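Local coordinates for protein endoglucanase E-5 (Thermobifida fusca, PDB 2CKS) that hydrolyses internal beta-1,4-glucosidic linkages of cellulose, lichenin and cereal beta-D-glucans through its family 5 glycoside hydrolase catalytic domain, at residues I36-D49 with F78-R92. Residues are numbered along the deposited sequence; the frame is centred on the assembly and turned at random.
Sequences IQWFDHCLTDSSLD and FTDRMHQLIDMATAR. With ZN (zinc ion), chain D.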
loop_
_atom_site.group_PDB
_atom_site.type_symbol
_atom_site.label_atom_id
_atom_site.label_comp_id
_atom_site.label_asym_id
_atom_site.label_seq_id
_atom_site.Cartn_x
_atom_site.Cartn_y
_atom_site.Cartn_z
ATOM N N ILE A 36 -4.996 0.480 11.745
ATOM C CA ILE A 36 -5.562 -0.570 12.595
ATOM C C ILE A 36 -5.793 -0.121 14.053
ATOM O O ILE A 36 -6.541 -0.761 14.790
ATOM C CB ILE A 36 -4.744 -1.895 12.509
ATOM C CG1 ILE A 36 -3.364 -1.761 13.144
ATOM C CG2 ILE A 36 -4.650 -2.363 11.049
ATOM C CD1 ILE A 36 -2.657 -3.104 13.351
ATOM N N GLN A 37 -5.192 0.995 14.461
ATOM C CA GLN A 37 -5.453 1.559 15.790
ATOM C C GLN A 37 -6.835 2.209 15.911
ATOM O O GLN A 37 -7.313 2.459 17.022
ATOM C CB GLN A 37 -4.360 2.574 16.162
ATOM C CG GLN A 37 -4.547 3.988 15.628
ATOM C CD GLN A 37 -3.962 4.214 14.239
ATOM O OE1 GLN A 37 -3.793 3.273 13.458
ATOM N NE2 GLN A 37 -3.654 5.474 13.929
ATOM N N TRP A 38 -7.451 2.511 14.771
ATOM C CA TRP A 38 -8.772 3.134 14.737
ATOM C C TRP A 38 -9.854 2.230 14.150
ATOM O O TRP A 38 -11.015 2.314 14.555
ATOM C CB TRP A 38 -8.732 4.412 13.909
ATOM C CG TRP A 38 -7.865 5.494 14.435
ATOM C CD1 TRP A 38 -7.745 5.904 15.729
ATOM C CD2 TRP A 38 -7.017 6.341 13.666
ATOM N NE1 TRP A 38 -6.857 6.950 15.814
ATOM C CE2 TRP A 38 -6.405 7.243 14.553
ATOM C CE3 TRP A 38 -6.715 6.435 12.301
ATOM C CZ2 TRP A 38 -5.503 8.215 14.128
ATOM C CZ3 TRP A 38 -5.812 7.398 11.881
ATOM C CH2 TRP A 38 -5.220 8.274 12.793
ATOM N N PHE A 39 -9.493 1.380 13.187
ATOM C CA PHE A 39 -10.484 0.632 12.408
ATOM C C PHE A 39 -10.189 -0.855 12.386
ATOM O O PHE A 39 -10.441 -1.541 11.402
ATOM C CB PHE A 39 -10.605 1.205 10.992
ATOM C CG PHE A 39 -11.082 2.618 10.978
ATOM C CD1 PHE A 39 -12.430 2.913 11.106
ATOM C CD2 PHE A 39 -10.171 3.664 10.899
ATOM C CE1 PHE A 39 -12.856 4.235 11.140
ATOM C CE2 PHE A 39 -10.602 4.976 10.930
ATOM C CZ PHE A 39 -11.943 5.252 11.048
ATOM N N ASP A 40 -9.658 -1.344 13.494
ATOM C CA ASP A 40 -9.405 -2.756 13.661
ATOM C C ASP A 40 -10.699 -3.546 13.597
ATOM O O ASP A 40 -10.714 -4.669 13.103
ATOM C CB ASP A 40 -8.759 -2.998 15.013
ATOM C CG ASP A 40 -8.090 -4.319 15.092
ATOM O OD1 ASP A 40 -8.233 -4.983 16.144
ATOM O OD2 ASP A 40 -7.406 -4.768 14.150
ATOM N N HIS A 41 -11.782 -2.952 14.108
ATOM C CA HIS A 41 -13.102 -3.601 14.119
ATOM C C HIS A 41 -13.714 -3.817 12.717
ATOM O O HIS A 41 -14.694 -4.562 12.575
ATOM C CB HIS A 41 -14.074 -2.856 15.075
ATOM C CG HIS A 41 -14.349 -1.432 14.691
ATOM N ND1 HIS A 41 -13.372 -0.458 14.676
ATOM C CD2 HIS A 41 -15.497 -0.819 14.317
ATOM C CE1 HIS A 41 -13.903 0.688 14.281
ATOM N NE2 HIS A 41 -15.191 0.497 14.061
ATOM N N CYS A 42 -13.140 -3.176 11.695
ATOM C CA CYS A 42 -13.550 -3.379 10.305
ATOM C C CYS A 42 -12.856 -4.555 9.636
ATOM O O CYS A 42 -13.135 -4.854 8.480
ATOM C CB CYS A 42 -13.264 -2.127 9.477
ATOM S SG CYS A 42 -14.444 -0.806 9.771
ATOM N N LEU A 43 -11.936 -5.200 10.347
ATOM C CA LEU A 43 -11.147 -6.294 9.782
ATOM C C LEU A 43 -11.505 -7.580 10.509
ATOM O O LEU A 43 -10.975 -7.893 11.556
ATOM C CB LEU A 43 -9.653 -5.992 9.899
ATOM C CG LEU A 43 -9.226 -4.604 9.415
ATOM C CD1 LEU A 43 -7.751 -4.389 9.680
ATOM C CD2 LEU A 43 -9.544 -4.432 7.955
ATOM N N THR A 44 -12.463 -8.293 9.944
ATOM C CA THR A 44 -12.997 -9.500 10.544
ATOM C C THR A 44 -12.969 -10.633 9.542
ATOM O O THR A 44 -12.700 -10.441 8.357
ATOM C CB THR A 44 -14.465 -9.280 11.014
ATOM O OG1 THR A 44 -15.312 -8.992 9.890
ATOM C CG2 THR A 44 -14.604 -8.057 11.912
ATOM N N ASP A 45 -13.260 -11.837 10.014
ATOM C CA ASP A 45 -13.400 -12.971 9.105
ATOM C C ASP A 45 -14.380 -12.605 7.997
ATOM O O ASP A 45 -14.092 -12.794 6.817
ATOM C CB ASP A 45 -13.893 -14.213 9.855
ATOM C CG ASP A 45 -14.480 -15.261 8.924
ATOM O OD1 ASP A 45 -13.755 -15.766 8.041
ATOM O OD2 ASP A 45 -15.667 -15.647 8.983
ATOM N N SER A 46 -15.534 -12.060 8.370
ATOM C CA SER A 46 -16.549 -11.708 7.388
ATOM C C SER A 46 -16.099 -10.646 6.368
ATOM O O SER A 46 -16.297 -10.814 5.162
ATOM C CB SER A 46 -17.819 -11.249 8.093
ATOM O OG SER A 46 -18.865 -11.109 7.165
ATOM N N SER A 47 -15.506 -9.554 6.839
ATOM C CA SER A 47 -15.129 -8.466 5.931
ATOM C C SER A 47 -13.972 -8.848 5.025
ATOM O O SER A 47 -13.914 -8.418 3.871
ATOM C CB SER A 47 -14.796 -7.178 6.692
ATOM O OG SER A 47 -13.537 -7.257 7.328
ATOM N N LEU A 48 -13.049 -9.654 5.540
ATOM C CA LEU A 48 -11.898 -10.096 4.749
ATOM C C LEU A 48 -12.299 -11.187 3.754
ATOM O O LEU A 48 -11.808 -11.208 2.626
ATOM C CB LEU A 48 -10.744 -10.549 5.654
ATOM C CG LEU A 48 -10.147 -9.417 6.501
ATOM C CD1 LEU A 48 -9.038 -9.939 7.378
ATOM C CD2 LEU A 48 -9.643 -8.264 5.647
ATOM N N ASP A 49 -13.227 -12.066 4.133
ATOM C CA ASP A 49 -13.766 -13.023 3.178
ATOM C C ASP A 49 -14.424 -12.281 2.024
ATOM O O ASP A 49 -14.254 -12.645 0.878
ATOM C CB ASP A 49 -14.806 -13.942 3.821
ATOM C CG ASP A 49 -14.199 -14.997 4.722
ATOM O OD1 ASP A 49 -14.991 -15.804 5.272
ATOM O OD2 ASP A 49 -12.979 -15.102 4.939
ATOM N N PHE A 78 0.372 -4.555 18.835
ATOM C CA PHE A 78 0.259 -4.223 17.413
ATOM C C PHE A 78 0.984 -5.240 16.546
ATOM O O PHE A 78 0.473 -5.629 15.502
ATOM C CB PHE A 78 0.741 -2.805 17.103
ATOM C CG PHE A 78 -0.292 -1.749 17.355
ATOM C CD1 PHE A 78 -1.232 -1.420 16.382
ATOM C CD2 PHE A 78 -0.335 -1.086 18.570
ATOM C CE1 PHE A 78 -2.194 -0.447 16.629
ATOM C CE2 PHE A 78 -1.283 -0.111 18.814
ATOM C CZ PHE A 78 -2.210 0.209 17.844
ATOM N N THR A 79 2.155 -5.692 16.982
ATOM C CA THR A 79 2.895 -6.690 16.220
ATOM C C THR A 79 2.113 -8.006 16.147
ATOM O O THR A 79 2.019 -8.620 15.087
ATOM C CB THR A 79 4.274 -6.917 16.849
ATOM O OG1 THR A 79 4.994 -5.680 16.899
ATOM C CG2 THR A 79 5.141 -7.839 15.980
ATOM N N ASP A 80 1.532 -8.427 17.269
ATOM C CA ASP A 80 0.779 -9.672 17.298
ATOM C C ASP A 80 -0.447 -9.587 16.396
ATOM O O ASP A 80 -0.787 -10.548 15.718
ATOM C CB ASP A 80 0.370 -10.046 18.726
ATOM C CG ASP A 80 1.518 -10.626 19.529
ATOM O OD1 ASP A 80 2.496 -11.126 18.924
ATOM O OD2 ASP A 80 1.517 -10.626 20.778
ATOM N N ARG A 81 -1.101 -8.432 16.360
ATOM C CA ARG A 81 -2.241 -8.271 15.468
ATOM C C ARG A 81 -1.814 -8.302 13.992
ATOM O O ARG A 81 -2.528 -8.843 13.141
ATOM C CB ARG A 81 -3.000 -6.997 15.801
ATOM C CG ARG A 81 -4.174 -6.694 14.895
ATOM C CD ARG A 81 -5.204 -7.815 14.797
ATOM N NE ARG A 81 -6.440 -7.293 14.230
ATOM C CZ ARG A 81 -7.401 -8.020 13.684
ATOM N NH1 ARG A 81 -7.306 -9.339 13.589
ATOM N NH2 ARG A 81 -8.476 -7.408 13.211
ATOM N N MET A 82 -0.658 -7.724 13.696
ATOM C CA MET A 82 -0.141 -7.749 12.337
ATOM C C MET A 82 0.163 -9.182 11.899
ATOM O O MET A 82 -0.186 -9.569 10.794
ATOM C CB MET A 82 1.081 -6.845 12.199
ATOM C CG MET A 82 0.750 -5.353 12.269
ATOM S SD MET A 82 -0.268 -4.719 10.921
ATOM C CE MET A 82 0.960 -4.528 9.642
ATOM N N HIS A 83 0.773 -9.984 12.770
ATOM C CA HIS A 83 0.990 -11.396 12.470
ATOM C C HIS A 83 -0.339 -12.074 12.154
ATOM O O HIS A 83 -0.444 -12.839 11.204
ATOM C CB HIS A 83 1.598 -12.120 13.667
ATOM C CG HIS A 83 3.043 -11.825 13.919
ATOM N ND1 HIS A 83 4.008 -11.836 12.929
ATOM C CD2 HIS A 83 3.696 -11.567 15.076
ATOM C CE1 HIS A 83 5.187 -11.582 13.469
ATOM N NE2 HIS A 83 5.024 -11.415 14.770
ATOM N N GLN A 84 -1.348 -11.818 12.984
ATOM C CA GLN A 84 -2.654 -12.415 12.791
ATOM C C GLN A 84 -3.255 -12.007 11.454
ATOM O O GLN A 84 -3.785 -12.843 10.740
ATOM C CB GLN A 84 -3.580 -12.015 13.931
ATOM C CG GLN A 84 -4.916 -12.697 13.918
ATOM C CD GLN A 84 -5.696 -12.345 15.157
ATOM O OE1 GLN A 84 -5.940 -11.167 15.422
ATOM N NE2 GLN A 84 -6.039 -13.351 15.954
ATOM N N LEU A 85 -3.139 -10.728 11.099
ATOM C CA LEU A 85 -3.718 -10.246 9.853
ATOM C C LEU A 85 -2.958 -10.777 8.635
ATOM O O LEU A 85 -3.551 -11.054 7.610
ATOM C CB LEU A 85 -3.776 -8.722 9.834
ATOM C CG LEU A 85 -4.821 -8.089 10.768
ATOM C CD1 LEU A 85 -4.516 -6.601 10.937
ATOM C CD2 LEU A 85 -6.223 -8.300 10.245
ATOM N N ILE A 86 -1.644 -10.926 8.745
ATOM C CA ILE A 86 -0.859 -11.501 7.654
ATOM C C ILE A 86 -1.304 -12.934 7.393
ATOM O O ILE A 86 -1.473 -13.333 6.248
ATOM C CB ILE A 86 0.653 -11.444 7.968
ATOM C CG1 ILE A 86 1.149 -9.998 7.892
ATOM C CG2 ILE A 86 1.467 -12.303 6.979
ATOM C CD1 ILE A 86 2.459 -9.782 8.602
ATOM N N ASP A 87 -1.477 -13.707 8.460
ATOM C CA ASP A 87 -1.953 -15.083 8.337
ATOM C C ASP A 87 -3.374 -15.142 7.780
ATOM O O ASP A 87 -3.672 -15.980 6.945
ATOM C CB ASP A 87 -1.897 -15.807 9.685
ATOM C CG ASP A 87 -0.480 -16.076 10.145
ATOM O OD1 ASP A 87 0.448 -15.983 9.310
ATOM O OD2 ASP A 87 -0.199 -16.383 11.331
ATOM N N MET A 88 -4.242 -14.238 8.224
ATOM C CA MET A 88 -5.622 -14.220 7.753
ATOM C C MET A 88 -5.676 -13.916 6.262
ATOM O O MET A 88 -6.402 -14.560 5.514
ATOM C CB MET A 88 -6.447 -13.185 8.519
ATOM C CG MET A 88 -6.801 -13.609 9.907
ATOM S SD MET A 88 -7.783 -12.382 10.768
ATOM C CE MET A 88 -9.426 -12.708 10.082
ATOM N N ALA A 89 -4.891 -12.944 5.824
ATOM C CA ALA A 89 -4.865 -12.588 4.411
ATOM C C ALA A 89 -4.369 -13.761 3.581
ATOM O O ALA A 89 -4.920 -14.068 2.533
ATOM C CB ALA A 89 -4.005 -11.400 4.190
ATOM N N THR A 90 -3.329 -14.422 4.070
ATOM C CA THR A 90 -2.742 -15.569 3.387
ATOM C C THR A 90 -3.740 -16.719 3.271
ATOM O O THR A 90 -3.819 -17.371 2.230
ATOM C CB THR A 90 -1.476 -16.016 4.134
ATOM O OG1 THR A 90 -0.535 -14.928 4.164
ATOM C CG2 THR A 90 -0.751 -17.126 3.386
ATOM N N ALA A 91 -4.526 -16.925 4.324
ATOM C CA ALA A 91 -5.558 -17.964 4.351
ATOM C C ALA A 91 -6.803 -17.599 3.531
ATOM O O ALA A 91 -7.806 -18.340 3.548
ATOM C CB ALA A 91 -5.951 -18.269 5.795
ATOM N N ARG A 92 -6.771 -16.444 2.869
ATOM C CA ARG A 92 -7.801 -16.038 1.920
ATOM C C ARG A 92 -7.227 -15.799 0.521
ATOM O O ARG A 92 -7.917 -15.299 -0.373
ATOM C CB ARG A 92 -8.538 -14.805 2.458
ATOM C CG ARG A 92 -9.345 -15.119 3.703
ATOM C CD ARG A 92 -9.626 -13.952 4.608
ATOM N NE ARG A 92 -10.506 -14.353 5.702
ATOM C CZ ARG A 92 -10.128 -15.019 6.788
ATOM N NH1 ARG A 92 -8.858 -15.346 7.011
ATOM N NH2 ARG A 92 -11.040 -15.342 7.684
HETATM ZN ZN ZN D . -14.300 -16.969 6.707
#
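On the outside of the TIM barrel, I36 and L43, in the turn and loop after strand 29-32, and L48 of the first barrel helix, 45-54, pack on F78, L85 and M88 of the next, 75-90; R81 and R92 add salt bridges. I36, branched and compact, is a knob in the hole formed by F78, R81, M82 and L85. Its CG1 lies between backbone N and carbonyl carbon (chi1 69°), which carries I36 CD1 to the edge of the F78 ring, 3.7 Å from F78 CD1. Q37 CB meets the same edge, while its amide turns away to E68.

R81 has the length and planar N-H array to bridge side chain and backbone. Its salt bridge is side-on: R81 NE donates to the syn lone pair of D40 OD2 at 2.7 Å, and NH2 shares that oxygen from above the carboxylate plane. R81 NH2 also reaches L43 O at 3.0 Å, in the carbonyl plane. L85 CD2 covers one guanidinium face.

In the helix–strand–helix order of the (beta/alpha)8 barrel, strand 59-65 lies beneath both helices, touched by L48 and L85; the axes of 45-49 and 78-90 cross at 47°. Flexible M88 crosses L48 at about a right angle, CE against CD1. The T44–S47 capping box starts helix 45-54. One turn apart, D45 and D49 can both bind zinc through OD1. Extended R92 forms salt bridges to both: NH2 meets the anti lone pair of D45 OD1 (one of two conformers), and R92 NE meets D49 OD2 at 2.7 Å, nearly along its C-O axis but tilted 31° from the guanidinium plane. Zinc and R92 together probably balance the two carboxylates, while NH1 is tied back to M88 O.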